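Local coordinates for Beta/alpha-amylase (Paenibacillus polymyxa, PDB 3VOC), which hydrolyses alpha-1,4-glucosidic linkages of starch, this chain being the N-terminal beta-amylase domain, which removes maltose units from non-reducing chain ends, at residues D106-F110 against A121-W126; F110-S114 against R180-Y186; L164-S168 against A299-Y303. All blocks are in the same frame, centred on the assembly; numbering follows the deposited sequence.

Three contacts knit together the long loops of the family 14 TIM barrel that follow strands 73-79, 153-156 and 275-279. Contact 1 folds 106-110 onto 121-126 within the excursion between strand 73-79 and helix 127-144. Its centre lies about 13 Å from that of contact 2, which takes over at Phe110, the one residue they share, and reaches forward to 180-186. Contact 3, its centre about 10 Å from that of contact 2 and about 14 Å from that of contact 1, ties 164-168 to the end of helix 295-300. Along the chain contact 1 is complete before contact 3 starts, whereas the segments of contacts 2 and 3 interleave. Phe110 packs on Pro167 and Tyr166 and so joins all three.

Contact 1. Residues D106-F110 against A121-W126; sequences DEMQF and ALSPLW
A buried, mainly apolar contact joins the end of helix 105-108 to the loop that leads into helix 127-144, within the excursion after barrel strand 73-79. In the conformer described, one of two, Met108 runs alongside Trp126 in the same direction. Met108 CG sits 3.9 Å from the centroid of the five-membered ring of Trp126 and 12° off its normal, a CH-pi contact; SD stands over the six-membered ring, 4.7 Å from its centroid, a Met-aromatic contact. The bend at chi3 (58°) turns Met108 CE aside to meet CD2 of Leu122 at 3.8 Å. The indole edge faces Glu107, whose OE1 lies near the ring plane. On the other flank, the CE2 edge of Phe110 approaches Ala121 O at 3.3 Å, while Ser123 CB covers one face toward the rim. Ser123 N donates to Met108 O at 2.9 Å from above the carbonyl plane, and a water donates to both Met108 O and Ala121 O. Ser123 OG accepts from Leu125 N, an ST turn within the type I beta turn from Ser123 to Trp126. That turn leads into helix 127-144, which carries the calcium ligands Gln132 and Glu135, and Trp126 touches Gln132.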
loop_
_atom_site.group_PDB
_atom_site.type_symbol
_atom_site.label_atom_id
_atom_site.label_comp_id
_atom_site.label_asym_id
_atom_site.label_seq_id
_atom_site.Cartn_x
_atom_site.Cartn_y
_atom_site.Cartn_z
ATOM N N ASP A 106 -19.794 10.171 3.645
ATOM C CA ASP A 106 -19.256 10.009 5.004
ATOM C C ASP A 106 -18.808 8.557 5.302
ATOM O O ASP A 106 -17.777 8.336 5.926
ATOM C CB ASP A 106 -20.280 10.476 6.053
ATOM C CG ASP A 106 -19.736 10.400 7.477
ATOM O OD1 ASP A 106 -19.166 11.405 7.949
ATOM O OD2 ASP A 106 -19.854 9.324 8.113
ATOM N N GLU A 107 -19.587 7.579 4.854
ATOM C CA GLU A 107 -19.251 6.184 5.084
ATOM C C GLU A 107 -18.127 5.704 4.155
ATOM O O GLU A 107 -17.407 4.754 4.487
ATOM C CB GLU A 107 -20.479 5.306 4.832
ATOM C CG GLU A 107 -21.560 5.421 5.903
ATOM C CD GLU A 107 -22.766 4.555 5.588
ATOM O OE1 GLU A 107 -22.585 3.514 4.906
ATOM O OE2 GLU A 107 -23.888 4.934 6.013
ATOM N N MET A 108 -18.007 6.342 2.990
ATOM C CA MET A 108 -17.068 5.903 1.947
ATOM C C MET A 108 -15.717 6.581 1.995
ATOM O O MET A 108 -14.752 6.093 1.404
ATOM C CB MET A 108 -17.661 6.165 0.571
ATOM C CG MET A 108 -18.969 5.451 0.326
ATOM S SD MET A 108 -19.738 6.116 -1.156
ATOM C CE MET A 108 -18.441 5.800 -2.370
ATOM N N GLN A 109 -15.643 7.716 2.674
ATOM C CA GLN A 109 -14.415 8.479 2.638
ATOM C C GLN A 109 -13.681 8.518 3.963
ATOM O O GLN A 109 -14.088 7.861 4.936
ATOM C CB GLN A 109 -14.699 9.889 2.104
ATOM C CG GLN A 109 -15.209 9.871 0.644
ATOM C CD GLN A 109 -15.552 11.249 0.119
ATOM O OE1 GLN A 109 -15.721 12.200 0.890
ATOM N NE2 GLN A 109 -15.660 11.364 -1.211
ATOM N N PHE A 110 -12.598 9.291 3.978
ATOM C CA PHE A 110 -11.810 9.553 5.179
ATOM C C PHE A 110 -11.874 11.036 5.456
ATOM O O PHE A 110 -11.915 11.837 4.533
ATOM C CB PHE A 110 -10.350 9.156 4.966
ATOM C CG PHE A 110 -10.144 7.687 4.660
ATOM C CD1 PHE A 110 -9.930 6.770 5.689
ATOM C CD2 PHE A 110 -10.122 7.232 3.338
ATOM C CE1 PHE A 110 -9.725 5.410 5.406
ATOM C CE2 PHE A 110 -9.913 5.879 3.038
ATOM C CZ PHE A 110 -9.704 4.966 4.077
ATOM N N ALA A 121 -9.103 6.191 -1.633
ATOM C CA ALA A 121 -9.585 4.815 -1.704
ATOM C C ALA A 121 -10.852 4.757 -0.878
ATOM O O ALA A 121 -11.086 5.642 -0.040
ATOM C CB ALA A 121 -8.531 3.844 -1.156
ATOM N N LEU A 122 -11.666 3.722 -1.101
ATOM C CA LEU A 122 -12.870 3.529 -0.292
ATOM C C LEU A 122 -12.494 3.216 1.138
ATOM O O LEU A 122 -11.521 2.504 1.377
ATOM C CB LEU A 122 -13.718 2.379 -0.844
ATOM C CG LEU A 122 -14.295 2.562 -2.248
ATOM C CD1 LEU A 122 -15.059 1.305 -2.636
ATOM C CD2 LEU A 122 -15.219 3.776 -2.255
ATOM N N SER A 123 -13.252 3.749 2.092
ATOM C CA SER A 123 -13.024 3.403 3.490
ATOM C C SER A 123 -13.353 1.938 3.717
ATOM O O SER A 123 -14.383 1.469 3.227
ATOM C CB SER A 123 -13.924 4.241 4.406
ATOM O OG SER A 123 -13.781 3.829 5.760
ATOM N N PRO A 124 -12.524 1.227 4.508
ATOM C CA PRO A 124 -12.860 -0.131 4.948
ATOM C C PRO A 124 -14.166 -0.168 5.731
ATOM O O PRO A 124 -14.785 -1.222 5.842
ATOM C CB PRO A 124 -11.716 -0.494 5.888
ATOM C CG PRO A 124 -10.590 0.351 5.483
ATOM C CD PRO A 124 -11.213 1.655 5.019
ATOM N N LEU A 125 -14.579 0.977 6.260
ATOM C CA LEU A 125 -15.806 1.036 7.053
ATOM C C LEU A 125 -17.081 1.000 6.225
ATOM O O LEU A 125 -18.159 0.808 6.781
ATOM C CB LEU A 125 -15.819 2.277 7.953
ATOM C CG LEU A 125 -14.645 2.404 8.934
ATOM C CD1 LEU A 125 -14.760 3.742 9.653
ATOM C CD2 LEU A 125 -14.578 1.251 9.920
ATOM N N TRP A 126 -16.984 1.225 4.917
ATOM C CA TRP A 126 -18.184 1.171 4.079
ATOM C C TRP A 126 -18.598 -0.277 3.870
ATOM O O TRP A 126 -17.777 -1.125 3.494
ATOM C CB TRP A 126 -17.984 1.880 2.735
ATOM C CG TRP A 126 -19.216 1.878 1.882
ATOM C CD1 TRP A 126 -20.509 2.131 2.291
ATOM C CD2 TRP A 126 -19.286 1.633 0.473
ATOM N NE1 TRP A 126 -21.371 2.040 1.223
ATOM C CE2 TRP A 126 -20.647 1.748 0.093
ATOM C CE3 TRP A 126 -18.328 1.344 -0.510
ATOM C CZ2 TRP A 126 -21.076 1.561 -1.224
ATOM C CZ3 TRP A 126 -18.755 1.162 -1.829
ATOM C CH2 TRP A 126 -20.119 1.270 -2.172
HETATM O O HOH W 1 -13.401 7.247 -0.780
HETATM O O HOH W 2 -13.338 6.156 6.967
#

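Contact 2. Residues F110-S114 against R180-Y186; sequences FKDES and RGKFQAY
Glu113 OE2 accepts three hydrogen bonds across the contact, from Arg180 NH1, Arg180 NH2 and Phe183 N. The guanidinium grips this one oxygen end-on, with NH2 at 2.9 Å from OE2, and its plane is turned only 24° from the carboxylate. Both arginine nitrogens come from the syn side, whereas Phe183 N reaches OE2 at 2.9 Å on the anti side, which should restrict rotation of the carboxylate. Glu113 OE1 accepts a further, weak bond from Arg180 NH2. One face of the Tyr186 ring is covered by Glu113 CA, 3.9 Å from the ring centroid and 13° off its normal, a CH-pi contact; the hydroxyl bonds to Pro225 O. Lys182, extended beyond CG, carries NZ to Ser114 OG (2.8 Å). One water joins NZ to Asp112 OD2, and another joins OD2 to Gln184 NE2. Asp112 OD1 closes an Asx turn by accepting from Ser114 N, and Tyr186 N donates to Lys111 O at 3.0 Å. Strand 110-111 thus runs into a turn that rests on the loop preceding helix 188-202. Within that loop, Phe183 meets Phe245 and Tyr249 of helix 240-268 edge-to-face, and Arg180 touches helix 295-300 while its NE forms a salt bridge with Asp229.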
loop_
_atom_site.group_PDB
_atom_site.type_symbol
_atom_site.label_atom_id
_atom_site.label_comp_id
_atom_site.label_asym_id
_atom_site.label_seq_id
_atom_site.Cartn_x
_atom_site.Cartn_y
_atom_site.Cartn_z
ATOM N N PHE A 110 -12.598 9.291 3.978
ATOM C CA PHE A 110 -11.810 9.553 5.179
ATOM C C PHE A 110 -11.874 11.036 5.456
ATOM O O PHE A 110 -11.915 11.837 4.533
ATOM C CB PHE A 110 -10.350 9.156 4.966
ATOM C CG PHE A 110 -10.144 7.687 4.660
ATOM C CD1 PHE A 110 -9.930 6.770 5.689
ATOM C CD2 PHE A 110 -10.122 7.232 3.338
ATOM C CE1 PHE A 110 -9.725 5.410 5.406
ATOM C CE2 PHE A 110 -9.913 5.879 3.038
ATOM C CZ PHE A 110 -9.704 4.966 4.077
ATOM N N LYS A 111 -11.892 11.411 6.729
ATOM C CA LYS A 111 -11.820 12.810 7.087
ATOM C C LYS A 111 -10.733 12.973 8.142
ATOM O O LYS A 111 -10.619 12.155 9.054
ATOM C CB LYS A 111 -13.194 13.270 7.585
ATOM C CG LYS A 111 -13.358 14.752 7.799
ATOM C CD LYS A 111 -14.846 15.165 7.819
ATOM C CE LYS A 111 -15.467 15.178 6.424
ATOM N NZ LYS A 111 -16.758 15.934 6.370
ATOM N N ASP A 112 -9.926 14.012 7.999
ATOM C CA ASP A 112 -8.814 14.233 8.907
ATOM C C ASP A 112 -9.153 15.093 10.125
ATOM O O ASP A 112 -10.295 15.492 10.304
ATOM C CB ASP A 112 -7.568 14.738 8.154
ATOM C CG ASP A 112 -7.624 16.218 7.767
ATOM O OD1 ASP A 112 -8.515 16.979 8.196
ATOM O OD2 ASP A 112 -6.710 16.630 7.030
ATOM N N GLU A 113 -8.138 15.349 10.958
ATOM C CA GLU A 113 -8.278 16.122 12.193
ATOM C C GLU A 113 -8.873 17.514 11.987
ATOM O O GLU A 113 -9.485 18.058 12.904
ATOM C CB GLU A 113 -6.918 16.248 12.892
ATOM C CG GLU A 113 -6.300 14.900 13.297
ATOM C CD GLU A 113 -4.911 15.057 13.869
ATOM O OE1 GLU A 113 -4.579 16.153 14.389
ATOM O OE2 GLU A 113 -4.156 14.081 13.816
ATOM N N SER A 114 -8.709 18.072 10.786
ATOM C CA SER A 114 -9.206 19.420 10.464
ATOM C C SER A 114 -10.472 19.433 9.594
ATOM O O SER A 114 -10.905 20.497 9.130
ATOM C CB SER A 114 -8.098 20.234 9.777
ATOM O OG SER A 114 -6.900 20.207 10.540
ATOM N N ARG A 180 4.013 14.978 10.063
ATOM C CA ARG A 180 3.612 13.624 10.462
ATOM C C ARG A 180 2.302 13.238 9.792
ATOM O O ARG A 180 1.925 12.063 9.788
ATOM C CB ARG A 180 3.478 13.483 11.982
ATOM C CG ARG A 180 2.426 14.375 12.583
ATOM C CD ARG A 180 1.626 13.735 13.730
ATOM N NE ARG A 180 0.555 14.688 14.013
ATOM C CZ ARG A 180 -0.746 14.429 14.001
ATOM N NH1 ARG A 180 -1.202 13.189 13.830
ATOM N NH2 ARG A 180 -1.597 15.424 14.204
ATOM N N GLY A 181 1.618 14.232 9.230
ATOM C CA GLY A 181 0.284 14.020 8.688
ATOM C C GLY A 181 -0.748 14.110 9.791
ATOM O O GLY A 181 -0.500 14.726 10.849
ATOM N N LYS A 182 -1.914 13.506 9.559
ATOM C CA LYS A 182 -3.028 13.617 10.511
ATOM C C LYS A 182 -3.784 12.295 10.606
ATOM O O LYS A 182 -3.830 11.538 9.624
ATOM C CB LYS A 182 -3.998 14.737 10.091
ATOM C CG LYS A 182 -3.411 16.135 10.227
ATOM C CD LYS A 182 -4.318 17.222 9.689
ATOM C CE LYS A 182 -3.622 18.599 9.775
ATOM N NZ LYS A 182 -4.523 19.674 9.235
ATOM N N PHE A 183 -4.362 12.027 11.786
ATOM C CA PHE A 183 -5.319 10.925 11.957
ATOM C C PHE A 183 -6.521 11.107 11.020
ATOM O O PHE A 183 -6.898 12.230 10.706
ATOM C CB PHE A 183 -5.788 10.810 13.422
ATOM C CG PHE A 183 -4.716 10.339 14.373
ATOM C CD1 PHE A 183 -4.312 11.140 15.430
ATOM C CD2 PHE A 183 -4.130 9.090 14.228
ATOM C CE1 PHE A 183 -3.318 10.716 16.311
ATOM C CE2 PHE A 183 -3.127 8.649 15.116
ATOM C CZ PHE A 183 -2.727 9.464 16.160
ATOM N N GLN A 184 -7.121 9.995 10.600
ATOM C CA GLN A 184 -8.096 9.974 9.508
ATOM C C GLN A 184 -9.386 9.275 9.929
ATOM O O GLN A 184 -9.975 8.489 9.163
ATOM C CB GLN A 184 -7.476 9.265 8.295
ATOM C CG GLN A 184 -6.207 9.944 7.753
ATOM C CD GLN A 184 -6.506 11.312 7.152
ATOM O OE1 GLN A 184 -7.528 11.489 6.494
ATOM N NE2 GLN A 184 -5.610 12.284 7.371
ATOM N N ALA A 185 -9.822 9.554 11.160
ATOM C CA ALA A 185 -10.972 8.877 11.733
ATOM C C ALA A 185 -12.058 9.869 12.122
ATOM O O ALA A 185 -12.745 9.672 13.131
ATOM C CB ALA A 185 -10.538 8.039 12.960
ATOM N N TYR A 186 -12.234 10.917 11.307
ATOM C CA TYR A 186 -13.129 12.024 11.687
ATOM C C TYR A 186 -14.452 12.089 10.965
ATOM O O TYR A 186 -15.278 12.968 11.252
ATOM C CB TYR A 186 -12.387 13.371 11.722
ATOM C CG TYR A 186 -11.250 13.277 12.709
ATOM C CD1 TYR A 186 -11.409 13.684 14.045
ATOM C CD2 TYR A 186 -10.049 12.690 12.343
ATOM C CE1 TYR A 186 -10.354 13.541 14.972
ATOM C CE2 TYR A 186 -9.008 12.542 13.244
ATOM C CZ TYR A 186 -9.162 12.965 14.561
ATOM O OH TYR A 186 -8.100 12.821 15.440
HETATM O O HOH W 3 -12.538 9.159 8.552
HETATM O O HOH W 4 -4.995 14.823 5.912
HETATM O O HOH W 5 -5.969 19.117 6.829
#

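Contact 3. Residues L164-S168 against A299-Y303; sequences LRYPS and AGGYY. With EDO (1,2-ethanediol), chain E.
Tyr302 and Tyr166 both turn ring edges, not faces, to the opposite backbone. In Tyr302 the hydroxyl does the work: OH donates to Leu164 O at 2.6 Å, with the carbonyl oxygen near the plane of the ring, although the hydroxyl itself stands 44° above the carbonyl plane. Tyr302 OH also accepts from Ser281 N, so it is held between two loops. Arg165 CB rests 3.6 Å from Tyr302 OH. With CG wedged between the backbone N and carbonyl carbon (chi1 63°), the arginine chain then leads away, to a salt bridge from NE to the predicted proton donor Glu163 and a bond from NH1 to Tyr166 O. Anchored by the latter bond, Arg165 is a second-shell residue, consistent with its positioning the Glu163 carboxylate. Replacing Tyr302 by a phenylalanine would probably leave Leu164 O and Ser281 N without their shared hydroxyl partner and remove a polar tie between the two loops. Tyr166 brings its CD2 edge to Gly301 CA at 3.7 Å, and its N donates to Gly300 O at 2.9 Å in a nearly straight bond (172°). A side chain at Gly301 would run into this edge, and the positive phi of that residue belongs to a Schellman motif closing the helix. Tyr166 OH bonds to Tyr249 O, and the two tyrosine rings stack. Ser168 packs against Ala299 and Gly300, its CB 3.3 Å from Ala299 O and its OG 3.3 Å from Gly300 CA. The loop after barrel strand 153-156 is thereby seated on the C-terminal end of helix 295-300, with helix 240-268 against Tyr166 and helix 305-315 against Leu164 and Tyr302.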
loop_
_atom_site.group_PDB
_atom_site.type_symbol
_atom_site.label_atom_id
_atom_site.label_comp_id
_atom_site.label_asym_id
_atom_site.label_seq_id
_atom_site.Cartn_x
_atom_site.Cartn_y
_atom_site.Cartn_z
ATOM N N LEU A 164 -1.614 -0.489 2.417
ATOM C CA LEU A 164 -2.552 -0.666 3.514
ATOM C C LEU A 164 -2.268 0.388 4.585
ATOM O O LEU A 164 -1.454 0.175 5.501
ATOM C CB LEU A 164 -2.483 -2.093 4.079
ATOM C CG LEU A 164 -3.415 -2.466 5.237
ATOM C CD1 LEU A 164 -4.841 -2.765 4.742
ATOM C CD2 LEU A 164 -2.870 -3.676 5.991
ATOM N N ARG A 165 -2.943 1.527 4.463
ATOM C CA ARG A 165 -2.790 2.628 5.411
ATOM C C ARG A 165 -3.960 3.585 5.253
ATOM O O ARG A 165 -4.763 3.442 4.320
ATOM C CB ARG A 165 -1.465 3.384 5.186
ATOM C CG ARG A 165 -1.355 4.077 3.813
ATOM C CD ARG A 165 -0.225 5.099 3.827
ATOM N NE ARG A 165 0.078 5.641 2.500
ATOM C CZ ARG A 165 -0.466 6.739 1.981
ATOM N NH1 ARG A 165 -1.402 7.425 2.651
ATOM N NH2 ARG A 165 -0.085 7.149 0.771
ATOM N N TYR A 166 -4.047 4.549 6.166
ATOM C CA TYR A 166 -4.949 5.684 6.031
ATOM C C TYR A 166 -4.317 6.735 5.135
ATOM O O TYR A 166 -3.107 6.732 4.982
ATOM C CB TYR A 166 -5.218 6.295 7.397
ATOM C CG TYR A 166 -6.067 5.398 8.273
ATOM C CD1 TYR A 166 -7.465 5.429 8.178
ATOM C CD2 TYR A 166 -5.479 4.536 9.201
ATOM C CE1 TYR A 166 -8.264 4.614 8.969
ATOM C CE2 TYR A 166 -6.268 3.699 10.002
ATOM C CZ TYR A 166 -7.667 3.755 9.882
ATOM O OH TYR A 166 -8.472 2.963 10.676
ATOM N N PRO A 167 -5.128 7.645 4.551
ATOM C CA PRO A 167 -4.589 8.713 3.710
ATOM C C PRO A 167 -4.060 9.871 4.575
ATOM O O PRO A 167 -4.534 11.011 4.482
ATOM C CB PRO A 167 -5.804 9.156 2.904
ATOM C CG PRO A 167 -6.957 8.964 3.873
ATOM C CD PRO A 167 -6.609 7.646 4.553
ATOM N N SER A 168 -3.068 9.559 5.391
ATOM C CA SER A 168 -2.692 10.407 6.517
ATOM C C SER A 168 -1.825 11.589 6.118
ATOM O O SER A 168 -1.782 12.582 6.840
ATOM C CB SER A 168 -1.966 9.565 7.564
ATOM O OG SER A 168 -0.854 8.914 6.971
ATOM N N ALA A 299 -0.200 7.969 12.546
ATOM C CA ALA A 299 -1.271 8.614 11.769
ATOM C C ALA A 299 -1.691 7.759 10.582
ATOM O O ALA A 299 -2.868 7.731 10.214
ATOM C CB ALA A 299 -0.859 10.010 11.316
ATOM N N GLY A 300 -0.724 7.067 9.985
ATOM C CA GLY A 300 -0.993 6.164 8.878
ATOM C C GLY A 300 -1.715 4.890 9.289
ATOM O O GLY A 300 -2.233 4.169 8.440
ATOM N N GLY A 301 -1.725 4.604 10.591
ATOM C CA GLY A 301 -2.471 3.468 11.117
ATOM C C GLY A 301 -1.590 2.412 11.746
ATOM O O GLY A 301 -2.070 1.330 12.059
ATOM N N TYR A 302 -0.300 2.703 11.934
ATOM C CA TYR A 302 0.633 1.673 12.403
ATOM C C TYR A 302 0.977 1.851 13.860
ATOM O O TYR A 302 1.795 2.707 14.230
ATOM C CB TYR A 302 1.907 1.627 11.555
ATOM C CG TYR A 302 1.658 1.422 10.073
ATOM C CD1 TYR A 302 0.476 0.834 9.608
ATOM C CD2 TYR A 302 2.611 1.810 9.133
ATOM C CE1 TYR A 302 0.249 0.654 8.238
ATOM C CE2 TYR A 302 2.392 1.646 7.772
ATOM C CZ TYR A 302 1.218 1.050 7.327
ATOM O OH TYR A 302 1.029 0.878 5.963
ATOM N N TYR A 303 0.358 1.012 14.680
ATOM C CA TYR A 303 0.531 1.025 16.127
ATOM C C TYR A 303 1.438 -0.120 16.579
ATOM O O TYR A 303 2.212 0.026 17.524
ATOM C CB TYR A 303 -0.868 0.923 16.760
ATOM C CG TYR A 303 -0.932 0.541 18.225
ATOM C CD1 TYR A 303 -0.430 1.390 19.217
ATOM C CD2 TYR A 303 -1.525 -0.666 18.616
ATOM C CE1 TYR A 303 -0.515 1.046 20.564
ATOM C CE2 TYR A 303 -1.605 -1.024 19.949
ATOM C CZ TYR A 303 -1.102 -0.161 20.915
ATOM O OH TYR A 303 -1.183 -0.525 22.231
HETATM C C1 EDO E . 4.746 2.851 15.108
HETATM O O1 EDO E . 3.863 3.099 16.204
HETATM C C2 EDO E . 5.262 1.429 15.225
HETATM O O2 EDO E . 6.247 1.410 16.267
#